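PDB 4RS2: predicted acyltransferase with acyl-CoA N-acyltransferase domain from Escherichia coli, which probably transfers acyl groups from acyl-CoA as a GNAT-family N-acyltransferase, binds coenzyme A, and suppresses small-RNA-mediated silencing when overexpressed. Local coordinates for residues L18-I23 and V61-E66; V47-E52 and H177-R182; I70-F75 and M90-V95; V125-P130 and P151-A156. All coordinates share one frame; numbering follows the deposited sequence.

Contact 1 of 4, residues L18-I23 and V61-E66; sequences LIRVEI and VATDDE
Where the N-terminal strand 18-21 pairs with strand 58-63 of the GNAT sheet, an antiparallel beta ladder joins Leu18 to Thr63 and Arg20 to Val61, with Ile19 and Ala62 as the non-hydrogen-bonded pair between them. The two peptides of the inner pair exchange bonds: Val61 N reaches Arg20 O at 2.8 Å and Arg20 N reaches Val61 O at 3.0 Å. At the Leu18-Thr63 pair one bond is sound, Thr63 N to Leu18 O, and the other, Leu18 N to Thr63 O, is weak at 3.3 Å. Leu18, Arg20, Val61 and Thr63 share one face. There Arg20 runs extended from CG to NE, side by side with Val61, and lays one face of its guanidinium over Val61 CG2, which is 3.5 Å from NH1 and offset toward the rim. A water lies in the guanidinium plane, takes a hydrogen bond from Arg20 NE at 3.0 Å and links it to Thr63 OG1 at 2.9 Å. Leu18 CG comes within 3.2 Å of the same OG1. Arg20 NH1 holds its own strand's Val21 O and forms a salt bridge with Asp26. On the face of Ile19 and Ala62, Ile19 CG1 touches Ala62 CB at 4.1 Å, and helix 104-118 covers Ile19. Within the sheet, the backbone of Ala62 bonds to Ile70 and Gly71, the classic bulge of strand 69-80.

Contact 2 of 4, residues V47-E52 and H177-R182; sequences VHDLRE and HEHFNR
Asp49 OD2 is gripped by two donors: Arg182 NH1 at 2.9 Å, in a nearly straight salt-bridge hydrogen bond (168° at the hydrogen), and a water at 2.7 Å that in turn accepts from Arg182 NH2. NH1 comes in on the anti side of the carboxylate, somewhat out of its plane, while OD2 lies at the edge of the guanidinium and close to its plane. This bridge ties helix 42-53 of the GNAT fold to the loop after strand 172-175, just past its 3-10 segment 178-180. The other carboxylate oxygen, Asp49 OD1, takes a bond from His48 ND1, so both oxygens have partners. Arg182 bends at chi3 (71°), which brings NE back to the 3-10 segment, where it donates to His179 O at 2.7 Å; NH1 adds a weak bond to the same carbonyl. These bonds within 177-182 help fix the guanidinium that faces the helix. Beneath the bridge the His179 ring is sandwiched. Asp49 CB sits over the centre of one face, 3.7 Å from the centroid in a CH-pi contact, and His177 CE1 lies over the opposite face toward its rim. His177 ND1 also accepts a hydrogen bond from the backbone N of His179 at 3.0 Å, while His179 NE2 is hydrogen-bonded to Asp53. Leu50 closes the apolar side of the contact: Leu50 and His179 run past one another in opposite directions, with CD2 4.0 Å from His179 CB, and Leu50 CD1 meets Phe180 CE1 at 4.0 Å, with the two side chains crossing at about a right angle.

Contact 3 of 4, residues I70-F75 and M90-V95; sequences IGYVAF and MAPLAV. With COA (coenzyme A), chain C.
Met90 leans along Phe75 from the start: its CB lies 3.6 Å from Phe75 CE1. CG, anti to the backbone N (chi1 -176°), touches both Phe75 CE1 at 3.5 Å and Val73 CG2 at 3.6 Å. SD lies by CE1 and CZ, 4.6 Å from the Phe75 centroid and 58° off its normal, an oblique Met-aromatic contact. A bend at chi3 (78°) then turns CE away from strand 70-75. Helix 104-118 covers this face, with Leu108 on Val73 and Leu113 on Phe75. The backbones of 70-75 and 90-95 run antiparallel; Tyr72 and Ala94 exchange both N-H to O bonds, but the register slips by one between Val73 and Phe75. At this beta bulge Ala74 N bonds Pro92 O at 3.2 Å and Ala74 O receives Ala91 N at 2.8 Å, beside the cis peptide that precedes Pro92. On the opposite face Pro92 CD packs against Ala74 CB. Farther along, Val95 N donates to the pantetheine carbonyl O9P of coenzyme A at 2.9 Å, almost straight. A bulge in this strand, and farther along it a backbone N-H given to the pantetheine arm, are both characteristic of the GNAT acyl-CoA site.

Contact 4 of 4, residues V125-P130 and P151-A156; sequences VTLGDP and PGTESA
Leu127 and Thr153 meet at about a right angle, the leucine presenting its branched end to the methyl side of the threonine. Chi1 of -174° sets Leu127 CG anti to the backbone N, and chi2 of 69° then brings CD1 to 3.6 Å from Thr153 CG2 and 3.7 Å from Thr153 CB. Thr153 OG1 is turned to another task, a hydrogen bond with Trp150 O. The same Leu127 CD1 also touches Ala156 CB at 3.8 Å, so a single methyl spans the turn in which Ala156 N bonds back to Thr153 O. Ala156 CB in turn lies 3.3 Å from Gly128 O. One direct backbone hydrogen bond joins the segments: Gly128 N donates to Ala156 O at 3.1 Å in a bond nearly straight at the hydrogen (166°), though the donor stands above the carbonyl plane. Gln158 NE2 is a second donor to this oxygen, and Leu127 CA adds a CA-H...O contact to it. Beyond Gly128, the Pro130 ring points its CG at Ser155 O, 3.2 Å away. Pro130 starts helix 130-133, and the preceding Asp129 is its N-cap, with OD1 on Ala131 N. The contact therefore lies where strand 123-127 gives way to that helix and where the loop 151-156 leads into strand 157-161, the antiparallel partner of 123-127 in the C-terminal part of the GNAT fold.

Overall arrangement
Contact 3 is buried, its centre about 5 Å from the centre of the chain; the other three, partly buried, lie farther out. Contacts 1 and 3 pair strands of one sheet, and contact 4 reaches the same sheet through strand 123-127: Ala62 O meets Ile70 N between contacts 1 and 3, and Met90 N meets Val125 O between 3 and 4. Contact 2 instead packs a helix and a turn over that sheet, with Val47 on Pro92 and Phe180 on Ala91. Chemistry follows place: apolar packing and coenzyme binding at the centre, charged or water-bridged groups in contacts 1 and 2, and a loop held by one backbone hydrogen bond and small apolar contacts in contact 4. Glu22 draws three together, bonding Arg51 and Tyr72.

Contact 1 of 4, residues L18-I23 and V61-E66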
# COMPACT_ATOMS: atom_id res chain seq x y z
N LEU A 18 -13.45 -8.95 -7.41
CA LEU A 18 -12.81 -9.85 -6.47
C LEU A 18 -11.41 -9.31 -6.17
O LEU A 18 -10.76 -8.73 -7.03
CB LEU A 18 -12.70 -11.25 -7.06
CG LEU A 18 -11.63 -11.51 -8.13
CD1 LEU A 18 -10.25 -11.77 -7.51
CD2 LEU A 18 -12.02 -12.72 -8.98
N ILE A 19 -10.96 -9.54 -4.94
CA ILE A 19 -9.65 -9.12 -4.51
C ILE A 19 -8.87 -10.38 -4.20
O ILE A 19 -9.40 -11.31 -3.59
CB ILE A 19 -9.77 -8.20 -3.28
CG1 ILE A 19 -10.44 -6.90 -3.69
CG2 ILE A 19 -8.40 -7.95 -2.67
CD1 ILE A 19 -10.76 -6.00 -2.51
N ARG A 20 -7.65 -10.46 -4.68
CA ARG A 20 -6.79 -11.62 -4.41
C ARG A 20 -5.35 -11.18 -4.53
O ARG A 20 -5.08 -10.08 -5.03
CB ARG A 20 -7.06 -12.73 -5.42
CG ARG A 20 -6.89 -12.29 -6.85
CD ARG A 20 -6.83 -13.48 -7.81
NE ARG A 20 -6.78 -12.97 -9.18
CZ ARG A 20 -5.69 -12.49 -9.77
NH1 ARG A 20 -4.51 -12.44 -9.14
NH2 ARG A 20 -5.79 -12.02 -11.00
N VAL A 21 -4.44 -12.04 -4.09
CA VAL A 21 -3.01 -11.81 -4.19
C VAL A 21 -2.66 -11.80 -5.65
O VAL A 21 -3.20 -12.58 -6.44
CB VAL A 21 -2.22 -12.92 -3.45
CG1 VAL A 21 -0.70 -12.79 -3.69
CG2 VAL A 21 -2.54 -12.86 -1.97
N GLU A 22 -1.78 -10.90 -6.04
CA GLU A 22 -1.38 -10.81 -7.41
C GLU A 22 -0.61 -12.06 -7.82
O GLU A 22 -0.04 -12.74 -6.98
CB GLU A 22 -0.50 -9.58 -7.62
CG GLU A 22 0.94 -9.72 -7.25
CD GLU A 22 1.76 -8.51 -7.71
OE1 GLU A 22 1.61 -7.46 -7.10
OE2 GLU A 22 2.54 -8.60 -8.67
N ILE A 23 -0.64 -12.35 -9.12
CA ILE A 23 0.13 -13.44 -9.70
C ILE A 23 0.87 -12.87 -10.93
O ILE A 23 0.63 -11.74 -11.35
CB ILE A 23 -0.76 -14.66 -10.03
CG1 ILE A 23 -1.87 -14.30 -11.02
CG2 ILE A 23 -1.36 -15.23 -8.73
CD1 ILE A 23 -2.73 -15.47 -11.45
N VAL A 61 -4.61 -7.48 -5.96
CA VAL A 61 -5.31 -6.90 -7.09
C VAL A 61 -6.79 -7.00 -6.89
O VAL A 61 -7.28 -7.95 -6.25
CB VAL A 61 -5.00 -7.57 -8.46
CG1 VAL A 61 -3.56 -7.33 -8.88
CG2 VAL A 61 -5.29 -9.05 -8.45
N ALA A 62 -7.51 -6.02 -7.42
CA ALA A 62 -8.96 -6.08 -7.55
C ALA A 62 -9.16 -6.28 -9.05
O ALA A 62 -8.52 -5.60 -9.88
CB ALA A 62 -9.62 -4.80 -7.11
N THR A 63 -10.03 -7.19 -9.44
CA THR A 63 -10.27 -7.47 -10.86
C THR A 63 -11.75 -7.43 -11.18
O THR A 63 -12.58 -7.60 -10.30
CB THR A 63 -9.71 -8.83 -11.27
OG1 THR A 63 -10.40 -9.85 -10.56
CG2 THR A 63 -8.22 -8.90 -11.01
N ASP A 64 -12.06 -7.09 -12.42
CA ASP A 64 -13.45 -7.01 -12.86
C ASP A 64 -13.86 -8.39 -13.31
O ASP A 64 -13.05 -9.33 -13.26
CB ASP A 64 -13.65 -5.96 -13.96
CG ASP A 64 -13.00 -6.34 -15.29
OD1 ASP A 64 -12.54 -7.51 -15.45
OD2 ASP A 64 -12.94 -5.46 -16.19
N ASP A 65 -15.11 -8.53 -13.74
CA ASP A 65 -15.64 -9.83 -14.17
C ASP A 65 -14.80 -10.54 -15.24
O ASP A 65 -14.79 -11.77 -15.30
CB ASP A 65 -17.13 -9.74 -14.58
CG ASP A 65 -17.39 -8.68 -15.66
OD1 ASP A 65 -16.43 -8.17 -16.28
OD2 ASP A 65 -18.59 -8.37 -15.89
N GLU A 66 -14.10 -9.78 -16.09
CA GLU A 66 -13.24 -10.37 -17.13
C GLU A 66 -11.79 -10.65 -16.67
O GLU A 66 -10.97 -11.11 -17.47
CB GLU A 66 -13.22 -9.50 -18.40
CG GLU A 66 -14.54 -9.49 -19.18
CD GLU A 66 -14.41 -8.87 -20.57
OE1 GLU A 66 -13.27 -8.58 -21.01
OE2 GLU A 66 -15.45 -8.69 -21.24
O HOH W 1 -8.92 -12.30 -11.12

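Contact 2 of 4, residues V47-E52 and H177-R182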
# COMPACT_ATOMS: atom_id res chain seq x y z
N VAL A 47 6.99 -0.26 -8.86
CA VAL A 47 6.45 -1.61 -8.66
C VAL A 47 7.20 -2.62 -9.52
O VAL A 47 7.54 -3.71 -9.04
CB VAL A 47 4.94 -1.64 -8.91
CG1 VAL A 47 4.45 -3.06 -9.10
CG2 VAL A 47 4.24 -0.92 -7.77
N HIS A 48 7.49 -2.24 -10.75
CA HIS A 48 8.30 -3.10 -11.60
C HIS A 48 9.63 -3.44 -10.93
O HIS A 48 10.04 -4.60 -10.85
CB HIS A 48 8.58 -2.40 -12.92
CG HIS A 48 9.51 -3.17 -13.80
ND1 HIS A 48 10.87 -2.98 -13.78
CD2 HIS A 48 9.28 -4.17 -14.68
CE1 HIS A 48 11.44 -3.82 -14.63
NE2 HIS A 48 10.50 -4.56 -15.18
N ASP A 49 10.32 -2.42 -10.42
CA ASP A 49 11.62 -2.67 -9.79
C ASP A 49 11.53 -3.48 -8.51
O ASP A 49 12.37 -4.33 -8.28
CB ASP A 49 12.35 -1.36 -9.56
CG ASP A 49 12.77 -0.66 -10.84
OD1 ASP A 49 12.61 -1.22 -11.95
OD2 ASP A 49 13.27 0.47 -10.74
N LEU A 50 10.55 -3.20 -7.65
CA LEU A 50 10.40 -3.98 -6.43
C LEU A 50 10.14 -5.43 -6.75
O LEU A 50 10.71 -6.32 -6.13
CB LEU A 50 9.23 -3.45 -5.59
CG LEU A 50 9.39 -2.07 -4.94
CD1 LEU A 50 8.09 -1.57 -4.37
CD2 LEU A 50 10.47 -2.08 -3.88
N ARG A 51 9.27 -5.69 -7.72
CA ARG A 51 8.96 -7.05 -8.04
C ARG A 51 10.16 -7.78 -8.62
O ARG A 51 10.44 -8.93 -8.25
CB ARG A 51 7.81 -7.12 -9.05
CG ARG A 51 7.39 -8.55 -9.38
CD ARG A 51 6.25 -8.62 -10.39
NE ARG A 51 5.03 -7.94 -9.98
CZ ARG A 51 4.58 -6.81 -10.53
NH1 ARG A 51 5.27 -6.23 -11.51
NH2 ARG A 51 3.44 -6.27 -10.10
N GLU A 52 10.84 -7.12 -9.54
CA GLU A 52 11.96 -7.74 -10.22
C GLU A 52 13.05 -8.12 -9.24
O GLU A 52 13.70 -9.17 -9.39
CB GLU A 52 12.50 -6.81 -11.30
CG GLU A 52 13.60 -7.44 -12.15
CD GLU A 52 14.33 -6.43 -13.00
OE1 GLU A 52 13.68 -5.51 -13.54
OE2 GLU A 52 15.57 -6.55 -13.13
N HIS A 177 12.94 0.54 1.03
CA HIS A 177 13.95 0.06 0.12
C HIS A 177 14.41 1.22 -0.77
O HIS A 177 13.65 2.18 -1.03
CB HIS A 177 13.33 -1.00 -0.73
CG HIS A 177 14.32 -1.69 -1.59
ND1 HIS A 177 14.57 -1.30 -2.89
CD2 HIS A 177 15.18 -2.70 -1.33
CE1 HIS A 177 15.50 -2.07 -3.40
NE2 HIS A 177 15.89 -2.93 -2.47
N GLU A 178 15.64 1.16 -1.23
CA GLU A 178 16.17 2.26 -2.04
C GLU A 178 15.41 2.53 -3.33
O GLU A 178 15.52 3.62 -3.87
CB GLU A 178 17.64 2.01 -2.33
CG GLU A 178 17.90 0.79 -3.17
CD GLU A 178 19.36 0.50 -3.30
OE1 GLU A 178 20.03 1.24 -4.03
OE2 GLU A 178 19.82 -0.47 -2.67
N HIS A 179 14.61 1.57 -3.81
CA HIS A 179 13.82 1.81 -5.02
C HIS A 179 12.83 2.94 -4.82
O HIS A 179 12.33 3.52 -5.80
CB HIS A 179 13.05 0.56 -5.48
CG HIS A 179 13.91 -0.48 -6.11
ND1 HIS A 179 15.07 -0.19 -6.80
CD2 HIS A 179 13.73 -1.82 -6.24
CE1 HIS A 179 15.59 -1.31 -7.26
NE2 HIS A 179 14.81 -2.31 -6.93
N PHE A 180 12.57 3.31 -3.58
CA PHE A 180 11.67 4.45 -3.28
C PHE A 180 12.31 5.83 -3.44
O PHE A 180 11.62 6.85 -3.34
CB PHE A 180 11.07 4.32 -1.88
CG PHE A 180 9.91 3.36 -1.80
CD1 PHE A 180 10.13 2.00 -1.70
CD2 PHE A 180 8.61 3.82 -1.85
CE1 PHE A 180 9.09 1.13 -1.63
CE2 PHE A 180 7.55 2.94 -1.80
CZ PHE A 180 7.80 1.59 -1.67
N ASN A 181 13.63 5.86 -3.65
CA ASN A 181 14.35 7.13 -3.76
C ASN A 181 14.34 7.65 -5.18
O ASN A 181 15.37 8.02 -5.73
CB ASN A 181 15.78 6.93 -3.28
CG ASN A 181 15.83 6.52 -1.81
OD1 ASN A 181 14.89 6.78 -1.05
ND2 ASN A 181 16.88 5.82 -1.42
N ARG A 182 13.16 7.64 -5.78
CA ARG A 182 12.95 8.14 -7.12
C ARG A 182 12.00 9.31 -6.94
O ARG A 182 11.27 9.39 -5.96
CB ARG A 182 12.33 7.07 -8.03
CG ARG A 182 10.96 6.60 -7.61
CD ARG A 182 10.52 5.49 -8.52
NE ARG A 182 11.31 4.29 -8.23
CZ ARG A 182 11.84 3.46 -9.14
NH1 ARG A 182 12.49 2.39 -8.71
NH2 ARG A 182 11.75 3.68 -10.45
O HOH W 2 13.31 2.27 -12.81

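Contact 3 of 4, residues I70-F75 and M90-V95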
# COMPACT_ATOMS: atom_id res chain seq x y z
N ILE A 70 -8.31 -3.69 -11.98
CA ILE A 70 -8.98 -2.41 -11.80
C ILE A 70 -8.60 -1.76 -10.46
O ILE A 70 -9.03 -0.65 -10.14
CB ILE A 70 -10.53 -2.59 -11.83
CG1 ILE A 70 -11.05 -3.50 -10.67
CG2 ILE A 70 -10.96 -3.24 -13.14
CD1 ILE A 70 -12.55 -3.49 -10.42
N GLY A 71 -7.78 -2.45 -9.68
CA GLY A 71 -7.29 -1.89 -8.44
C GLY A 71 -6.06 -2.60 -7.95
O GLY A 71 -5.86 -3.78 -8.27
N TYR A 72 -5.27 -1.92 -7.14
CA TYR A 72 -4.04 -2.49 -6.68
C TYR A 72 -3.54 -1.87 -5.43
O TYR A 72 -3.68 -0.64 -5.24
CB TYR A 72 -2.97 -2.30 -7.75
CG TYR A 72 -1.64 -3.01 -7.47
CD1 TYR A 72 -1.55 -4.38 -7.44
CD2 TYR A 72 -0.48 -2.30 -7.28
CE1 TYR A 72 -0.34 -5.01 -7.20
CE2 TYR A 72 0.73 -2.93 -7.08
CZ TYR A 72 0.80 -4.28 -7.03
OH TYR A 72 2.05 -4.90 -6.81
N VAL A 73 -2.94 -2.69 -4.57
CA VAL A 73 -2.19 -2.17 -3.41
C VAL A 73 -0.99 -3.06 -3.19
O VAL A 73 -1.06 -4.28 -3.44
CB VAL A 73 -3.01 -2.05 -2.12
CG1 VAL A 73 -3.49 -3.43 -1.63
CG2 VAL A 73 -2.21 -1.29 -1.05
N ALA A 74 0.15 -2.44 -2.85
CA ALA A 74 1.37 -3.17 -2.62
C ALA A 74 2.04 -2.76 -1.30
O ALA A 74 1.82 -1.69 -0.73
CB ALA A 74 2.35 -2.97 -3.76
N PHE A 75 2.88 -3.68 -0.84
CA PHE A 75 3.60 -3.54 0.41
C PHE A 75 5.02 -4.00 0.17
O PHE A 75 5.25 -4.96 -0.57
CB PHE A 75 2.96 -4.44 1.48
CG PHE A 75 1.52 -4.12 1.75
CD1 PHE A 75 1.16 -3.17 2.70
CD2 PHE A 75 0.52 -4.78 1.05
CE1 PHE A 75 -0.17 -2.91 2.95
CE2 PHE A 75 -0.82 -4.48 1.30
CZ PHE A 75 -1.14 -3.53 2.23
N MET A 90 3.19 0.59 2.81
CA MET A 90 2.15 0.43 1.81
C MET A 90 2.27 1.49 0.72
O MET A 90 2.30 2.67 1.03
CB MET A 90 0.78 0.55 2.50
CG MET A 90 -0.39 0.31 1.60
SD MET A 90 -1.93 0.23 2.53
CE MET A 90 -2.22 1.95 2.83
N ALA A 91 2.37 1.06 -0.53
CA ALA A 91 2.48 1.93 -1.69
C ALA A 91 2.77 1.09 -2.89
O ALA A 91 3.53 0.13 -2.80
CB ALA A 91 3.63 2.94 -1.53
N PRO A 92 2.15 1.38 -4.02
CA PRO A 92 1.10 2.37 -4.23
C PRO A 92 -0.27 1.79 -3.93
O PRO A 92 -0.38 0.62 -3.56
CB PRO A 92 1.19 2.67 -5.73
CG PRO A 92 1.68 1.43 -6.33
CD PRO A 92 2.47 0.69 -5.29
N LEU A 93 -1.28 2.65 -4.05
CA LEU A 93 -2.68 2.31 -3.88
C LEU A 93 -3.41 2.98 -5.01
O LEU A 93 -3.36 4.21 -5.15
CB LEU A 93 -3.22 2.81 -2.54
CG LEU A 93 -4.72 2.65 -2.33
CD1 LEU A 93 -5.08 1.18 -2.34
CD2 LEU A 93 -5.17 3.31 -1.03
N ALA A 94 -4.11 2.20 -5.82
CA ALA A 94 -4.80 2.75 -6.96
C ALA A 94 -6.07 2.02 -7.31
O ALA A 94 -6.13 0.80 -7.22
CB ALA A 94 -3.87 2.75 -8.17
N VAL A 95 -7.07 2.80 -7.68
CA VAL A 95 -8.30 2.24 -8.23
C VAL A 95 -8.58 2.93 -9.56
O VAL A 95 -8.48 4.17 -9.67
CB VAL A 95 -9.46 2.41 -7.24
CG1 VAL A 95 -10.78 2.04 -7.88
CG2 VAL A 95 -9.20 1.62 -5.97
N1A COA C . -9.01 12.24 -0.27
C2A COA C . -9.65 11.87 0.86
N3A COA C . -10.47 10.80 0.92
C4A COA C . -10.64 10.03 -0.19
C5A COA C . -9.98 10.36 -1.44
C6A COA C . -9.12 11.54 -1.43
N6A COA C . -8.47 11.87 -2.57
N7A COA C . -10.35 9.44 -2.35
C8A COA C . -11.18 8.59 -1.72
N9A COA C . -11.38 8.95 -0.46
C1B COA C . -12.19 8.25 0.53
C2B COA C . -13.61 7.91 0.11
O2B COA C . -14.48 9.04 0.17
C3B COA C . -13.94 6.81 1.08
O3B COA C . -14.25 7.38 2.36
P3B COA C . -14.95 6.53 3.55
O7A COA C . -14.92 5.06 3.16
O8A COA C . -14.24 6.86 4.80
O9A COA C . -16.34 7.07 3.57
C4B COA C . -12.61 6.07 1.21
O4B COA C . -11.59 6.97 0.75
C5B COA C . -12.57 4.79 0.41
O5B COA C . -12.99 5.05 -0.94
P1A COA C . -12.97 3.96 -2.11
O1A COA C . -14.22 4.07 -2.94
O2A COA C . -12.54 2.66 -1.49
O3A COA C . -11.73 4.47 -3.02
P2A COA C . -11.73 5.29 -4.39
O4A COA C . -12.36 4.52 -5.49
O5A COA C . -12.28 6.69 -4.19
O6A COA C . -10.15 5.32 -4.66
CBP COA C . -7.92 6.28 -4.69
CCP COA C . -9.27 6.22 -3.99
CDP COA C . -7.01 7.28 -4.00
CEP COA C . -7.33 4.89 -4.58
CAP COA C . -8.18 6.67 -6.16
OAP COA C . -8.81 7.97 -6.24
C9P COA C . -6.95 6.65 -7.03
O9P COA C . -6.51 5.60 -7.53
N8P COA C . -6.43 7.85 -7.30
C7P COA C . -5.30 8.00 -8.21
C6P COA C . -4.00 7.74 -7.48
C5P COA C . -3.77 8.84 -6.47
O5P COA C . -3.97 8.65 -5.28
N4P COA C . -3.34 10.00 -6.95
C3P COA C . -2.95 11.10 -6.10
C2P COA C . -1.57 11.61 -6.49
S1P COA C . -0.59 12.03 -5.03

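Contact 4 of 4, residues V125-P130 and P151-A156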
# COMPACT_ATOMS: atom_id res chain seq x y z
N VAL A 125 3.39 1.14 7.54
CA VAL A 125 3.51 2.60 7.39
C VAL A 125 3.07 2.97 5.98
O VAL A 125 3.04 2.11 5.08
CB VAL A 125 4.94 3.14 7.67
CG1 VAL A 125 5.37 2.75 9.05
CG2 VAL A 125 5.96 2.62 6.65
N THR A 126 2.75 4.24 5.80
CA THR A 126 2.43 4.74 4.48
C THR A 126 2.65 6.25 4.46
O THR A 126 2.75 6.90 5.51
CB THR A 126 1.00 4.38 4.03
OG1 THR A 126 0.88 4.50 2.61
CG2 THR A 126 -0.07 5.29 4.73
N LEU A 127 2.78 6.79 3.26
CA LEU A 127 3.00 8.21 3.04
C LEU A 127 1.92 8.72 2.12
O LEU A 127 1.81 8.29 0.97
CB LEU A 127 4.38 8.42 2.43
CG LEU A 127 4.82 9.86 2.28
CD1 LEU A 127 5.08 10.50 3.65
CD2 LEU A 127 6.11 9.88 1.48
N GLY A 128 1.12 9.67 2.60
CA GLY A 128 0.02 10.17 1.83
C GLY A 128 -0.86 11.09 2.63
O GLY A 128 -0.58 11.40 3.78
N ASP A 129 -1.92 11.54 2.01
CA ASP A 129 -2.82 12.48 2.62
C ASP A 129 -3.50 11.84 3.83
O ASP A 129 -4.18 10.84 3.69
CB ASP A 129 -3.88 12.88 1.56
CG ASP A 129 -4.70 14.08 1.98
OD1 ASP A 129 -4.82 14.38 3.21
OD2 ASP A 129 -5.25 14.72 1.06
N PRO A 130 -3.36 12.45 5.02
CA PRO A 130 -4.03 11.84 6.17
C PRO A 130 -5.56 11.86 6.05
O PRO A 130 -6.22 11.05 6.67
CB PRO A 130 -3.57 12.69 7.36
CG PRO A 130 -2.78 13.79 6.81
CD PRO A 130 -2.46 13.54 5.39
N PRO A 151 12.14 14.89 3.15
CA PRO A 151 11.69 16.12 3.75
C PRO A 151 10.22 16.39 3.53
O PRO A 151 9.62 15.89 2.58
CB PRO A 151 12.56 17.20 3.06
CG PRO A 151 12.99 16.59 1.79
CD PRO A 151 13.11 15.11 2.06
N GLY A 152 9.65 17.20 4.42
CA GLY A 152 8.27 17.63 4.31
C GLY A 152 7.26 16.52 4.40
O GLY A 152 6.22 16.58 3.74
N THR A 153 7.56 15.50 5.21
CA THR A 153 6.66 14.39 5.37
C THR A 153 6.09 14.27 6.77
O THR A 153 5.37 13.33 7.05
CB THR A 153 7.35 13.06 5.05
OG1 THR A 153 8.53 12.95 5.86
CG2 THR A 153 7.70 12.99 3.56
N GLU A 154 6.35 15.21 7.67
CA GLU A 154 5.83 15.03 9.03
C GLU A 154 4.30 15.02 9.09
O GLU A 154 3.72 14.44 10.01
CB GLU A 154 6.42 16.03 9.99
CG GLU A 154 6.27 17.45 9.56
CD GLU A 154 7.19 18.35 10.34
OE1 GLU A 154 7.30 18.17 11.59
OE2 GLU A 154 7.81 19.22 9.69
N SER A 155 3.65 15.64 8.11
CA SER A 155 2.20 15.68 8.10
C SER A 155 1.56 14.54 7.32
O SER A 155 0.35 14.38 7.42
CB SER A 155 1.69 16.99 7.53
OG SER A 155 1.86 17.02 6.12
N ALA A 156 2.36 13.78 6.55
CA ALA A 156 1.86 12.74 5.65
C ALA A 156 2.34 11.33 6.02
O ALA A 156 1.76 10.35 5.57
CB ALA A 156 2.27 13.05 4.22